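Local coordinates for protein BT_4661 (Bacteroides thetaiotaomicron, PDB 4AK2) that binds heparin-type glycans, probably at the cell surface, as a SusE-like protein whose C-terminal, ligand-binding part is described here, at residues Asn5-Phe10 against Val105-Pro110; Ile30-Lys35 against Ser116-Ser121; Ser38-Pro43 against Thr76-Ile81; Leu125-Phe130 against Glu141-Ser146; Phe164-Ile169 against Asp185-Glu190. All blocks are in the same frame, centred on the assembly; numbering follows the deposited sequence.

How the interactions relate
Interactions 1, 2 and 3 belong to the part of the chain built round strand 105-115: interaction 1 sits on its beginning and interaction 2 just beyond its end. The segments of these two alternate along the chain, and interaction 3 is nested inside the loop that each closes. Interaction 5 is the buried one, almost wholly apolar, whereas the other four are partly buried and combine hydrogen bonds and bridging waters with packing. A probable hydrogen bond of 2.6 Å from Ser116 OG to Glu126 OE2 ties interaction 2 to interaction 4, and Ile30 packs on Val39 between interactions 2 and 3. Interactions 4 and 5, with centres about 23 Å apart, lie on opposite sides of the chain's centre.

Interaction 1 of 5, residues Asn5-Phe10 against Val105-Pro110; sequences NYFTYF and VSVKQP
Gln109 clasps the backbone of Phe10 where the N-terminal loop runs beside the first residues of strand 105-115, in a four-stranded mixed sheet. Gln109 CG lies anti to the carbonyl carbon (chi1 -58°) and the chain beyond is extended. Gln109 CB and CG meet Phe10 CZ, at 3.7 Å for CB, and CD stands 3.7 Å above the centre of the Phe10 ring, the amide stacked within 12° of the ring plane. At the tip, Gln109 OE1 accepts from Phe10 N at 3.0 Å while NE2 donates to Phe10 O at 2.8 Å, so the amide is gripped through both its ends. A water donates to both OE1 and Thr8 O. Farther back, Val107 CG2 sits 3.8 Å from the centroid of the Phe7 ring in a CH-pi contact. Val105 and Val107 also bring their carbonyls to ring edges: Val105 O lies in the plane of the Phe7 ring, 3.6 Å from CE1, and Val107 O in that of Phe10, 3.5 Å from CE2.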
# COMPACT_ATOMS: atom_id res chain seq x y z
N ASN A 5 -27.57 -5.28 -14.22
CA ASN A 5 -26.36 -5.72 -13.50
C ASN A 5 -25.36 -4.60 -13.29
O ASN A 5 -24.37 -4.76 -12.59
CB ASN A 5 -25.67 -6.83 -14.26
CG ASN A 5 -26.49 -8.09 -14.34
OD1 ASN A 5 -27.15 -8.49 -13.38
ND2 ASN A 5 -26.44 -8.72 -15.48
N TYR A 6 -25.62 -3.46 -13.92
CA TYR A 6 -24.66 -2.39 -13.84
C TYR A 6 -24.44 -1.88 -12.41
O TYR A 6 -25.39 -1.63 -11.67
CB TYR A 6 -25.04 -1.25 -14.78
CG TYR A 6 -23.95 -0.23 -14.91
CD1 TYR A 6 -22.80 -0.48 -15.67
CD2 TYR A 6 -24.05 0.99 -14.27
CE1 TYR A 6 -21.81 0.47 -15.79
CE2 TYR A 6 -23.04 1.95 -14.38
CZ TYR A 6 -21.92 1.68 -15.13
OH TYR A 6 -20.94 2.61 -15.26
N PHE A 7 -23.18 -1.80 -12.01
CA PHE A 7 -22.82 -1.13 -10.76
C PHE A 7 -21.39 -0.65 -10.91
O PHE A 7 -20.72 -0.99 -11.92
CB PHE A 7 -23.07 -2.04 -9.54
CG PHE A 7 -22.05 -3.14 -9.32
CD1 PHE A 7 -21.93 -4.20 -10.21
CD2 PHE A 7 -21.22 -3.11 -8.20
CE1 PHE A 7 -20.98 -5.19 -9.99
CE2 PHE A 7 -20.27 -4.09 -7.97
CZ PHE A 7 -20.15 -5.14 -8.88
N THR A 8 -20.91 0.11 -9.93
CA THR A 8 -19.56 0.68 -10.04
C THR A 8 -18.65 0.51 -8.84
O THR A 8 -17.44 0.72 -8.98
CB THR A 8 -19.61 2.18 -10.37
OG1 THR A 8 -20.07 2.89 -9.20
CG2 THR A 8 -20.50 2.45 -11.57
N TYR A 9 -19.18 0.12 -7.68
CA TYR A 9 -18.31 0.01 -6.49
C TYR A 9 -18.90 -0.93 -5.44
O TYR A 9 -20.13 -1.13 -5.39
CB TYR A 9 -17.94 1.39 -5.85
CG TYR A 9 -19.11 2.00 -5.10
CD1 TYR A 9 -19.34 1.68 -3.76
CD2 TYR A 9 -19.98 2.91 -5.72
CE1 TYR A 9 -20.42 2.22 -3.06
CE2 TYR A 9 -21.06 3.45 -5.03
CZ TYR A 9 -21.27 3.13 -3.71
OH TYR A 9 -22.33 3.67 -3.04
N PHE A 10 -18.02 -1.41 -4.55
CA PHE A 10 -18.40 -1.91 -3.24
C PHE A 10 -17.43 -1.30 -2.26
O PHE A 10 -16.42 -0.66 -2.69
CB PHE A 10 -18.33 -3.46 -3.19
CG PHE A 10 -17.04 -4.02 -3.68
CD1 PHE A 10 -15.95 -4.14 -2.83
CD2 PHE A 10 -16.91 -4.41 -5.01
CE1 PHE A 10 -14.72 -4.67 -3.29
CE2 PHE A 10 -15.70 -4.93 -5.50
CZ PHE A 10 -14.62 -5.05 -4.63
N VAL A 105 -21.51 -7.85 -15.09
CA VAL A 105 -20.64 -6.73 -14.82
C VAL A 105 -19.78 -7.08 -13.62
O VAL A 105 -20.29 -7.53 -12.58
CB VAL A 105 -21.46 -5.47 -14.50
CG1 VAL A 105 -20.58 -4.31 -14.00
CG2 VAL A 105 -22.27 -5.03 -15.72
N SER A 106 -18.48 -6.88 -13.78
CA SER A 106 -17.52 -7.11 -12.69
C SER A 106 -16.85 -5.81 -12.30
O SER A 106 -16.55 -4.97 -13.18
CB SER A 106 -16.45 -8.12 -13.12
OG SER A 106 -17.01 -9.38 -13.39
N VAL A 107 -16.63 -5.64 -11.00
CA VAL A 107 -15.87 -4.51 -10.49
C VAL A 107 -14.76 -5.09 -9.61
O VAL A 107 -15.05 -5.96 -8.77
CB VAL A 107 -16.78 -3.62 -9.63
CG1 VAL A 107 -15.95 -2.59 -8.83
CG2 VAL A 107 -17.78 -2.88 -10.51
N LYS A 108 -13.53 -4.62 -9.80
CA LYS A 108 -12.41 -5.10 -9.00
C LYS A 108 -11.82 -3.93 -8.21
O LYS A 108 -11.71 -2.79 -8.72
CB LYS A 108 -11.32 -5.87 -9.83
CG LYS A 108 -10.40 -5.04 -10.73
CD LYS A 108 -9.45 -5.88 -11.60
N GLN A 109 -11.43 -4.20 -6.97
CA GLN A 109 -10.84 -3.16 -6.08
C GLN A 109 -9.84 -3.83 -5.14
O GLN A 109 -10.03 -4.98 -4.77
CB GLN A 109 -11.91 -2.54 -5.19
CG GLN A 109 -13.08 -1.89 -5.94
CD GLN A 109 -14.17 -1.34 -5.06
OE1 GLN A 109 -15.21 -0.87 -5.57
NE2 GLN A 109 -13.93 -1.33 -3.76
N PRO A 110 -8.80 -3.12 -4.75
CA PRO A 110 -7.89 -3.67 -3.74
C PRO A 110 -8.46 -3.61 -2.31
O PRO A 110 -9.27 -2.67 -1.97
CB PRO A 110 -6.66 -2.76 -3.84
CG PRO A 110 -7.28 -1.41 -4.21
CD PRO A 110 -8.42 -1.74 -5.16
O HOH W 1 -14.94 0.59 -7.80

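Interaction 2 of 5, residues Ile30-Lys35 against Ser116-Ser121; sequences IEAGGK and SMISDS
Backbone torsions bring Ala32 against Ser116 and Met117: Ala32 is extended (phi -50°, psi 130°), and Gly33 follows with a positive phi of 77°. These two are the central pair of a type II beta turn from Glu31 to Gly34, closed by Gly34 N donating to Glu31 O at 2.8 Å. The turn sets Ala32 CB 3.8 Å from Met117 CA, while the Met117 CB points away from the turn. Just before the turn, Ile30 O accepts from Ser116 N at 2.9 Å. Ser116 O then serves the turn in two ways. Ala32 CA makes a CA-H...O contact with Ser116 O at 3.6 Å, and a water donates to Ser116 O at 2.8 Å while accepting from Gly33 N, which bridges the two backbones. Ser116 CB lies 3.6 Å from Ile30 O, and its OG is hydrogen-bonded to Glu126. The Met117 side chain is about 7 Å from a bound 2-O-sulfo-iduronic acid, so the second loop passes close to the glycan. The whole is a tight turn leaving strand 27-30, docked on the chain just after strand 105-115, its parallel neighbour in the sheet.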
# COMPACT_ATOMS: atom_id res chain seq x y z
N ILE A 30 -4.29 -5.79 11.80
CA ILE A 30 -4.25 -6.80 12.86
C ILE A 30 -3.35 -6.21 13.94
O ILE A 30 -2.17 -5.94 13.68
CB ILE A 30 -3.72 -8.16 12.35
CG1 ILE A 30 -4.59 -8.66 11.18
CG2 ILE A 30 -3.70 -9.16 13.51
CD1 ILE A 30 -4.13 -8.25 9.80
N GLU A 31 -3.91 -5.98 15.12
CA GLU A 31 -3.20 -5.29 16.20
C GLU A 31 -1.95 -6.07 16.63
O GLU A 31 -1.90 -7.30 16.52
CB GLU A 31 -4.13 -5.09 17.41
CG GLU A 31 -4.44 -6.40 18.17
CD GLU A 31 -5.40 -6.19 19.35
OE1 GLU A 31 -5.31 -5.13 20.03
OE2 GLU A 31 -6.25 -7.07 19.58
N ALA A 32 -0.97 -5.34 17.15
CA ALA A 32 0.24 -5.93 17.68
C ALA A 32 -0.11 -7.06 18.65
O ALA A 32 -0.95 -6.88 19.55
CB ALA A 32 1.08 -4.87 18.34
N GLY A 33 0.52 -8.22 18.47
CA GLY A 33 0.23 -9.36 19.33
C GLY A 33 -1.07 -10.09 19.06
O GLY A 33 -1.37 -11.08 19.75
N GLY A 34 -1.78 -9.69 18.01
CA GLY A 34 -2.99 -10.39 17.59
C GLY A 34 -2.82 -11.51 16.60
O GLY A 34 -1.71 -11.97 16.33
N LYS A 35 -3.94 -11.97 16.08
CA LYS A 35 -4.00 -13.12 15.20
C LYS A 35 -4.71 -12.74 13.91
O LYS A 35 -5.75 -12.05 13.91
CB LYS A 35 -4.74 -14.28 15.88
CG LYS A 35 -4.07 -14.81 17.16
N SER A 116 0.43 -5.46 12.50
CA SER A 116 1.30 -4.61 13.32
C SER A 116 2.12 -5.43 14.32
O SER A 116 1.82 -6.60 14.55
CB SER A 116 0.48 -3.55 14.05
OG SER A 116 1.38 -2.57 14.50
N MET A 117 3.15 -4.81 14.90
CA MET A 117 3.96 -5.47 15.91
C MET A 117 4.76 -4.43 16.69
O MET A 117 4.94 -3.30 16.23
CB MET A 117 4.93 -6.46 15.27
CG MET A 117 6.11 -5.83 14.55
SD MET A 117 7.19 -7.03 13.76
CE MET A 117 7.81 -7.93 15.18
N ILE A 118 5.24 -4.84 17.86
CA ILE A 118 6.31 -4.13 18.55
C ILE A 118 7.62 -4.77 18.06
O ILE A 118 7.87 -5.96 18.27
CB ILE A 118 6.15 -4.22 20.08
CG1 ILE A 118 4.78 -3.66 20.48
CG2 ILE A 118 7.29 -3.47 20.77
CD1 ILE A 118 4.47 -3.67 21.98
N SER A 119 8.42 -3.97 17.37
CA SER A 119 9.70 -4.42 16.80
C SER A 119 10.88 -4.03 17.72
O SER A 119 10.65 -3.73 18.88
CB SER A 119 9.83 -3.92 15.34
OG SER A 119 9.56 -2.55 15.24
N ASP A 120 12.12 -4.03 17.23
CA ASP A 120 13.25 -3.72 18.12
C ASP A 120 13.09 -2.35 18.78
O ASP A 120 12.53 -1.40 18.19
CB ASP A 120 14.59 -3.68 17.35
CG ASP A 120 15.15 -5.05 17.03
OD1 ASP A 120 14.59 -6.10 17.45
OD2 ASP A 120 16.18 -5.09 16.31
N SER A 121 13.67 -2.23 19.97
CA SER A 121 13.79 -0.94 20.66
C SER A 121 12.43 -0.34 21.00
O SER A 121 12.29 0.88 21.06
CB SER A 121 14.63 0.05 19.83
OG SER A 121 15.89 -0.51 19.57
O HOH W 2 2.24 -8.75 16.31

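Interaction 3 of 5, residues Ser38-Pro43 against Thr76-Ile81; sequences SVKPVP and TGQITI
Lys40 and Thr80 lie side by side and point the same way, where an irregular loop runs roughly antiparallel to the start of strand 79-82, one half of a two-stranded antiparallel sheet. Lys40 CD passes 3.7 Å from Thr80 OG1, and at the far end a water accepts from Lys40 NZ and also bonds Thr80 OG1. Gln78, just before the strand, reaches out extended, its amide ending at the loop. Its CG is anti to the backbone N (chi1 -176°), and Gln78 NE2 donates to Lys40 O at 2.8 Å, with that oxygen close to the amide plane. Gln78 NE2 also touches Lys40 CB at 3.3 Å. In one of its two conformers Val42 crosses Gln78 obliquely, Val42 CG1 resting 3.5 Å from Gln78 CB. Between these side chains the backbones join: Ile79 N donates to Pro41 O at 2.9 Å, and Gln78 CA makes a CA-H...O contact with the same oxygen. Tyr12 packs on Pro41, Pro43 and Ile79. Ahead of the strand, an ST turn is closed by Gln78 N donating to Thr76 OG1, and Gly77 makes way for the ring of Pro43, whose CD lies 3.2 Å from Thr76 O.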
# COMPACT_ATOMS: atom_id res chain seq x y z
N SER A 38 -8.51 -13.21 13.38
CA SER A 38 -9.48 -12.34 14.05
C SER A 38 -10.02 -11.25 13.15
O SER A 38 -10.95 -10.55 13.53
CB SER A 38 -8.92 -11.70 15.30
OG SER A 38 -7.91 -10.78 14.96
N VAL A 39 -9.43 -11.07 11.97
CA VAL A 39 -9.83 -9.94 11.11
C VAL A 39 -10.27 -10.55 9.78
O VAL A 39 -9.44 -10.90 8.94
CB VAL A 39 -8.66 -8.95 10.91
CG1 VAL A 39 -9.02 -7.84 9.94
CG2 VAL A 39 -8.26 -8.32 12.24
N LYS A 40 -11.58 -10.67 9.60
CA LYS A 40 -12.17 -11.32 8.43
C LYS A 40 -13.22 -10.36 7.89
O LYS A 40 -14.42 -10.50 8.16
CB LYS A 40 -12.78 -12.70 8.81
CG LYS A 40 -11.76 -13.71 9.30
CD LYS A 40 -12.44 -15.05 9.56
CE LYS A 40 -11.45 -16.08 10.05
NZ LYS A 40 -12.13 -17.40 10.22
N PRO A 41 -12.79 -9.37 7.11
CA PRO A 41 -13.74 -8.28 6.77
C PRO A 41 -14.82 -8.74 5.82
O PRO A 41 -14.60 -9.56 4.91
CB PRO A 41 -12.87 -7.23 6.10
CG PRO A 41 -11.51 -7.73 6.09
CD PRO A 41 -11.41 -9.10 6.70
N VAL A 42 -15.99 -8.13 6.02
CA VAL A 42 -17.10 -8.33 5.10
C VAL A 42 -17.50 -6.99 4.50
O VAL A 42 -17.31 -5.89 5.10
CB VAL A 42 -18.34 -8.97 5.77
CG1 VAL A 42 -18.09 -10.42 6.15
CG2 VAL A 42 -18.82 -8.11 6.94
N PRO A 43 -18.04 -7.02 3.27
CA PRO A 43 -18.39 -5.75 2.65
C PRO A 43 -19.57 -5.06 3.35
O PRO A 43 -20.47 -5.69 3.92
CB PRO A 43 -18.72 -6.15 1.21
CG PRO A 43 -19.20 -7.56 1.34
CD PRO A 43 -18.34 -8.18 2.40
N THR A 76 -20.88 -14.21 0.74
CA THR A 76 -20.90 -13.09 1.69
C THR A 76 -19.80 -12.04 1.45
O THR A 76 -19.87 -10.91 1.95
CB THR A 76 -20.71 -13.57 3.13
OG1 THR A 76 -19.38 -14.05 3.27
CG2 THR A 76 -21.70 -14.67 3.48
N GLY A 77 -18.79 -12.40 0.69
CA GLY A 77 -17.64 -11.53 0.47
C GLY A 77 -16.65 -11.49 1.63
O GLY A 77 -15.70 -10.72 1.57
N GLN A 78 -16.81 -12.34 2.65
CA GLN A 78 -15.90 -12.31 3.80
C GLN A 78 -14.53 -12.74 3.35
O GLN A 78 -14.40 -13.82 2.73
CB GLN A 78 -16.37 -13.24 4.95
CG GLN A 78 -15.48 -13.12 6.19
CD GLN A 78 -16.13 -13.56 7.52
OE1 GLN A 78 -16.66 -14.64 7.62
NE2 GLN A 78 -16.03 -12.72 8.57
N ILE A 79 -13.53 -11.93 3.65
CA ILE A 79 -12.15 -12.28 3.25
C ILE A 79 -11.41 -12.89 4.44
O ILE A 79 -11.55 -12.43 5.58
CB ILE A 79 -11.37 -11.01 2.85
CG1 ILE A 79 -12.10 -10.24 1.74
CG2 ILE A 79 -9.92 -11.30 2.50
CD1 ILE A 79 -11.55 -8.85 1.51
N THR A 80 -10.62 -13.93 4.18
CA THR A 80 -9.72 -14.48 5.18
C THR A 80 -8.30 -14.48 4.63
O THR A 80 -8.06 -14.93 3.50
CB THR A 80 -10.12 -15.93 5.56
OG1 THR A 80 -11.44 -15.89 6.08
CG2 THR A 80 -9.18 -16.49 6.60
N ILE A 81 -7.36 -13.97 5.43
CA ILE A 81 -5.96 -13.92 5.08
C ILE A 81 -5.19 -14.87 5.99
O ILE A 81 -5.44 -14.94 7.18
CB ILE A 81 -5.39 -12.48 5.26
CG1 ILE A 81 -6.20 -11.49 4.47
CG2 ILE A 81 -3.94 -12.45 4.79
CD1 ILE A 81 -5.96 -11.57 2.99
O HOH W 3 -8.15 -13.24 8.07
O HOH W 4 -12.50 -18.05 7.42

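Interaction 4 of 5, residues Leu125-Phe130 against Glu141-Ser146; sequences LEYTPF and ESIAPS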
# COMPACT_ATOMS: atom_id res chain seq x y z
N LEU A 125 5.59 0.89 14.92
CA LEU A 125 5.45 1.91 13.86
C LEU A 125 4.14 1.71 13.10
O LEU A 125 3.96 0.70 12.43
CB LEU A 125 6.64 1.81 12.89
CG LEU A 125 6.65 2.84 11.74
CD1 LEU A 125 6.80 4.27 12.29
CD2 LEU A 125 7.83 2.53 10.83
N GLU A 126 3.23 2.70 13.20
CA GLU A 126 1.92 2.57 12.62
C GLU A 126 1.52 3.84 11.87
O GLU A 126 1.42 4.93 12.46
CB GLU A 126 0.85 2.27 13.71
CG GLU A 126 1.09 0.92 14.36
CD GLU A 126 -0.04 0.47 15.26
OE1 GLU A 126 -0.94 1.30 15.55
OE2 GLU A 126 -0.03 -0.69 15.70
N TYR A 127 1.25 3.71 10.58
CA TYR A 127 0.64 4.78 9.80
C TYR A 127 -0.87 4.51 9.81
O TYR A 127 -1.30 3.39 9.50
CB TYR A 127 1.14 4.71 8.35
CG TYR A 127 2.58 5.13 8.16
CD1 TYR A 127 3.64 4.24 8.35
CD2 TYR A 127 2.90 6.44 7.82
CE1 TYR A 127 4.95 4.63 8.18
CE2 TYR A 127 4.20 6.85 7.64
CZ TYR A 127 5.24 5.94 7.85
OH TYR A 127 6.57 6.35 7.70
N THR A 128 -1.64 5.52 10.14
CA THR A 128 -3.11 5.38 10.15
C THR A 128 -3.66 6.56 9.36
O THR A 128 -3.75 7.67 9.92
CB THR A 128 -3.64 5.39 11.59
OG1 THR A 128 -3.07 4.30 12.31
CG2 THR A 128 -5.18 5.29 11.63
N PRO A 129 -4.08 6.37 8.11
CA PRO A 129 -4.15 5.13 7.34
C PRO A 129 -2.77 4.66 6.90
O PRO A 129 -1.85 5.43 6.70
CB PRO A 129 -4.97 5.55 6.10
CG PRO A 129 -4.60 7.01 5.90
CD PRO A 129 -4.51 7.54 7.30
N PHE A 130 -2.70 3.34 6.72
CA PHE A 130 -1.46 2.71 6.21
C PHE A 130 -1.47 2.55 4.71
O PHE A 130 -0.49 2.01 4.15
CB PHE A 130 -1.12 1.42 6.94
CG PHE A 130 -2.13 0.31 6.74
CD1 PHE A 130 -1.98 -0.58 5.64
CD2 PHE A 130 -3.19 0.11 7.64
CE1 PHE A 130 -2.87 -1.63 5.48
CE2 PHE A 130 -4.09 -0.93 7.47
CZ PHE A 130 -3.92 -1.79 6.38
N GLU A 141 2.09 13.80 0.46
CA GLU A 141 2.72 13.26 1.66
C GLU A 141 1.72 12.46 2.45
O GLU A 141 0.54 12.84 2.53
CB GLU A 141 3.38 14.33 2.51
CG GLU A 141 2.42 15.33 3.08
CD GLU A 141 3.10 16.51 3.77
OE1 GLU A 141 4.25 16.84 3.40
OE2 GLU A 141 2.47 17.13 4.67
N SER A 142 2.18 11.34 3.01
CA SER A 142 1.34 10.47 3.81
C SER A 142 1.02 11.09 5.16
O SER A 142 1.50 12.19 5.48
CB SER A 142 2.10 9.14 4.05
OG SER A 142 3.11 9.31 5.05
N ILE A 143 0.18 10.41 5.93
CA ILE A 143 -0.00 10.71 7.36
C ILE A 143 1.34 10.59 8.09
O ILE A 143 2.21 9.79 7.67
CB ILE A 143 -1.07 9.76 7.96
CG1 ILE A 143 -1.72 10.36 9.22
CG2 ILE A 143 -0.51 8.38 8.25
CD1 ILE A 143 -2.68 11.53 8.94
N ALA A 144 1.53 11.28 9.20
CA ALA A 144 2.66 11.05 10.06
C ALA A 144 2.36 9.82 10.92
O ALA A 144 1.28 9.70 11.47
CB ALA A 144 2.88 12.29 10.96
N PRO A 145 3.32 8.88 11.04
CA PRO A 145 3.04 7.68 11.79
C PRO A 145 3.15 7.89 13.30
O PRO A 145 3.83 8.83 13.75
CB PRO A 145 4.17 6.73 11.34
CG PRO A 145 5.32 7.65 10.99
CD PRO A 145 4.65 8.89 10.43
N SER A 146 2.53 7.02 14.07
CA SER A 146 2.88 6.93 15.48
C SER A 146 4.07 5.97 15.60
O SER A 146 4.20 5.00 14.82
CB SER A 146 1.70 6.46 16.33
OG SER A 146 1.16 5.28 15.78
O HOH W 5 -1.04 5.78 13.96
O HOH W 6 -0.67 7.72 11.78
O HOH W 7 -0.92 7.71 4.98
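Glu126 O is gripped by Ser146 N at 2.9 Å and by a water that also bonds Thr128 OG1 and, in one of two conformers, Ser146 OG. With Glu126 N donating to Ser146 O at 3.0 Å, the two residues form a single antiparallel bridge, a hydrogen-bonded pair joining the loop before strand 131-134 to the loop after strand 140-141. Beside the bridge, Leu125 CA makes a CA-H...O contact with Ser146 O. Pro145 then lies against Tyr127, both side chains pointing the same way. Pro145 CB stands over the Tyr127 ring, 3.5 Å from its centroid and only 5° off the normal, in a CH-pi contact, while CD reaches Tyr127 CE2. Leu125, with CG anti to the backbone N (chi1 -179°) and CD1 placed by a chi2 of 65°, lies alongside the same proline and brings CD1 3.7 Å from Pro145 CB. At the ring edge Ile143 O lies in plane, 3.4 Å from Tyr127 CD2, and the same oxygen accepts from Ser142 OG. The phenol hydroxyl is hydrogen-bonded to Phe227 O, and Arg29 bonds Tyr127 O and Thr128 OG1. Two more waters stitch the loops, one between Thr128 N and Ala144 O, the other between Pro129 O and Ile143 N. Pro129, which follows a cis peptide bond, crosses Ile143 at about a right angle, its CD 4.1 Å from Ile143 CB.

Interaction 5 of 5, residues Phe164-Ile169 against Asp185-Glu190; sequences FFYYNI and DNFLSE
The first turn of helix 187-195 packs on strand 163-168 of the mixed sheet, joining Phe187 and Leu188 to Tyr166. A capping box shapes the start of the helix: Ser189 N donates to Asn186 OD1 at 3.0 Å, and Asn186 N donates to Ser189 OG at 2.9 Å. Asn186 ND2 is in turn hydrogen-bonded to Ala179 O. The next two residues turn their side chains to the strand. Phe187 CG is anti to the backbone N (chi1 -172°), and Phe187 CD2 stands 3.4 Å above the centre of the Tyr166 ring. The two rings meet obliquely, planes at 44° and centroids 4.7 Å apart; His175 stacks on Phe187. Leu188 lies along the strand, from Tyr166 CB to the backbone of Phe164 and Phe165. Leu188 CG lies 3.6 Å from Tyr166 CB, and Leu188 CD1 rests 3.5 Å from Phe165 C, close also to Phe164 C and CB. Phe165 itself points its CB away from the helix, and its side chain lies about 6 Å from a bound sulfated glucosamine and about 4 Å from a sodium ion, consistent with the glycan lying on the other side of the strand. No hydrogen bond joins the two segments: the two capping bonds are spent within the helix start, so helix and strand are held here by apolar and aromatic packing.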
# COMPACT_ATOMS: atom_id res chain seq x y z
N PHE A 164 11.24 -3.93 -2.73
CA PHE A 164 10.24 -3.08 -3.35
C PHE A 164 9.41 -3.93 -4.30
O PHE A 164 9.95 -4.75 -5.06
CB PHE A 164 10.89 -1.94 -4.11
CG PHE A 164 11.76 -1.06 -3.27
CD1 PHE A 164 11.23 0.04 -2.62
CD2 PHE A 164 13.13 -1.32 -3.13
CE1 PHE A 164 12.03 0.86 -1.85
CE2 PHE A 164 13.95 -0.51 -2.36
CZ PHE A 164 13.40 0.58 -1.70
N PHE A 165 8.09 -3.77 -4.26
CA PHE A 165 7.17 -4.52 -5.11
C PHE A 165 6.14 -3.53 -5.66
O PHE A 165 5.69 -2.60 -4.90
CB PHE A 165 6.36 -5.55 -4.35
CG PHE A 165 7.18 -6.66 -3.70
CD1 PHE A 165 7.90 -6.40 -2.50
CD2 PHE A 165 7.19 -7.96 -4.22
CE1 PHE A 165 8.62 -7.39 -1.86
CE2 PHE A 165 7.91 -8.96 -3.55
CZ PHE A 165 8.62 -8.67 -2.40
N TYR A 166 5.68 -3.72 -6.87
CA TYR A 166 4.63 -2.89 -7.43
C TYR A 166 3.54 -3.73 -8.04
O TYR A 166 3.83 -4.72 -8.78
CB TYR A 166 5.21 -1.97 -8.53
CG TYR A 166 4.20 -1.04 -9.14
CD1 TYR A 166 3.95 0.20 -8.56
CD2 TYR A 166 3.51 -1.37 -10.29
CE1 TYR A 166 3.03 1.07 -9.10
CE2 TYR A 166 2.57 -0.52 -10.86
CZ TYR A 166 2.34 0.72 -10.23
OH TYR A 166 1.45 1.67 -10.72
N TYR A 167 2.28 -3.37 -7.83
CA TYR A 167 1.15 -4.12 -8.39
C TYR A 167 0.29 -3.16 -9.19
O TYR A 167 -0.32 -2.24 -8.62
CB TYR A 167 0.32 -4.77 -7.27
CG TYR A 167 1.19 -5.71 -6.49
CD1 TYR A 167 1.49 -6.98 -7.03
CD2 TYR A 167 1.79 -5.34 -5.30
CE1 TYR A 167 2.38 -7.84 -6.40
CE2 TYR A 167 2.67 -6.24 -4.63
CZ TYR A 167 2.95 -7.49 -5.20
OH TYR A 167 3.82 -8.37 -4.57
N ASN A 168 0.26 -3.34 -10.50
CA ASN A 168 -0.63 -2.55 -11.34
C ASN A 168 -2.05 -2.84 -10.95
O ASN A 168 -2.43 -4.00 -10.67
CB ASN A 168 -0.44 -2.95 -12.81
CG ASN A 168 -1.28 -2.10 -13.74
OD1 ASN A 168 -1.36 -0.90 -13.59
ND2 ASN A 168 -1.97 -2.74 -14.67
N ILE A 169 -2.86 -1.79 -10.84
CA ILE A 169 -4.28 -1.95 -10.48
C ILE A 169 -5.13 -1.68 -11.70
O ILE A 169 -5.74 -2.62 -12.24
CB ILE A 169 -4.68 -1.08 -9.25
CG1 ILE A 169 -3.97 -1.64 -7.99
CG2 ILE A 169 -6.17 -0.98 -9.09
CD1 ILE A 169 -3.98 -0.70 -6.79
N ASP A 185 12.78 -6.86 -16.15
CA ASP A 185 12.27 -5.60 -16.69
C ASP A 185 10.81 -5.46 -16.29
O ASP A 185 9.93 -6.17 -16.79
CB ASP A 185 12.38 -5.60 -18.21
CG ASP A 185 13.82 -5.64 -18.67
OD1 ASP A 185 14.60 -4.80 -18.17
OD2 ASP A 185 14.18 -6.48 -19.54
N ASN A 186 10.53 -4.54 -15.39
CA ASN A 186 9.16 -4.33 -14.95
C ASN A 186 8.96 -2.87 -14.57
O ASN A 186 9.85 -2.03 -14.82
CB ASN A 186 8.76 -5.30 -13.81
CG ASN A 186 9.65 -5.22 -12.59
OD1 ASN A 186 10.39 -4.24 -12.39
ND2 ASN A 186 9.63 -6.29 -11.77
N PHE A 187 7.79 -2.53 -14.01
CA PHE A 187 7.52 -1.11 -13.79
C PHE A 187 8.56 -0.52 -12.84
O PHE A 187 9.03 0.62 -13.06
CB PHE A 187 6.10 -0.88 -13.32
CG PHE A 187 5.73 0.57 -13.28
CD1 PHE A 187 5.71 1.32 -14.46
CD2 PHE A 187 5.41 1.20 -12.08
CE1 PHE A 187 5.37 2.67 -14.46
CE2 PHE A 187 5.05 2.55 -12.09
CZ PHE A 187 5.04 3.29 -13.27
N LEU A 188 8.92 -1.28 -11.79
CA LEU A 188 9.90 -0.73 -10.85
C LEU A 188 11.28 -0.58 -11.44
O LEU A 188 11.97 0.39 -11.13
CB LEU A 188 9.97 -1.53 -9.56
CG LEU A 188 8.73 -1.34 -8.68
CD1 LEU A 188 8.91 -2.19 -7.43
CD2 LEU A 188 8.48 0.11 -8.24
N SER A 189 11.74 -1.51 -12.29
CA SER A 189 13.05 -1.28 -12.89
C SER A 189 13.04 -0.07 -13.80
O SER A 189 14.00 0.67 -13.88
CB SER A 189 13.60 -2.54 -13.60
OG SER A 189 12.81 -2.87 -14.74
N GLU A 190 11.92 0.15 -14.49
CA GLU A 190 11.79 1.31 -15.35
C GLU A 190 11.82 2.61 -14.47
O GLU A 190 12.54 3.58 -14.79
CB GLU A 190 10.51 1.24 -16.16
CG GLU A 190 10.42 2.41 -17.10
CD GLU A 190 9.23 2.37 -18.03
OE1 GLU A 190 8.64 1.28 -18.21
OE2 GLU A 190 8.89 3.43 -18.59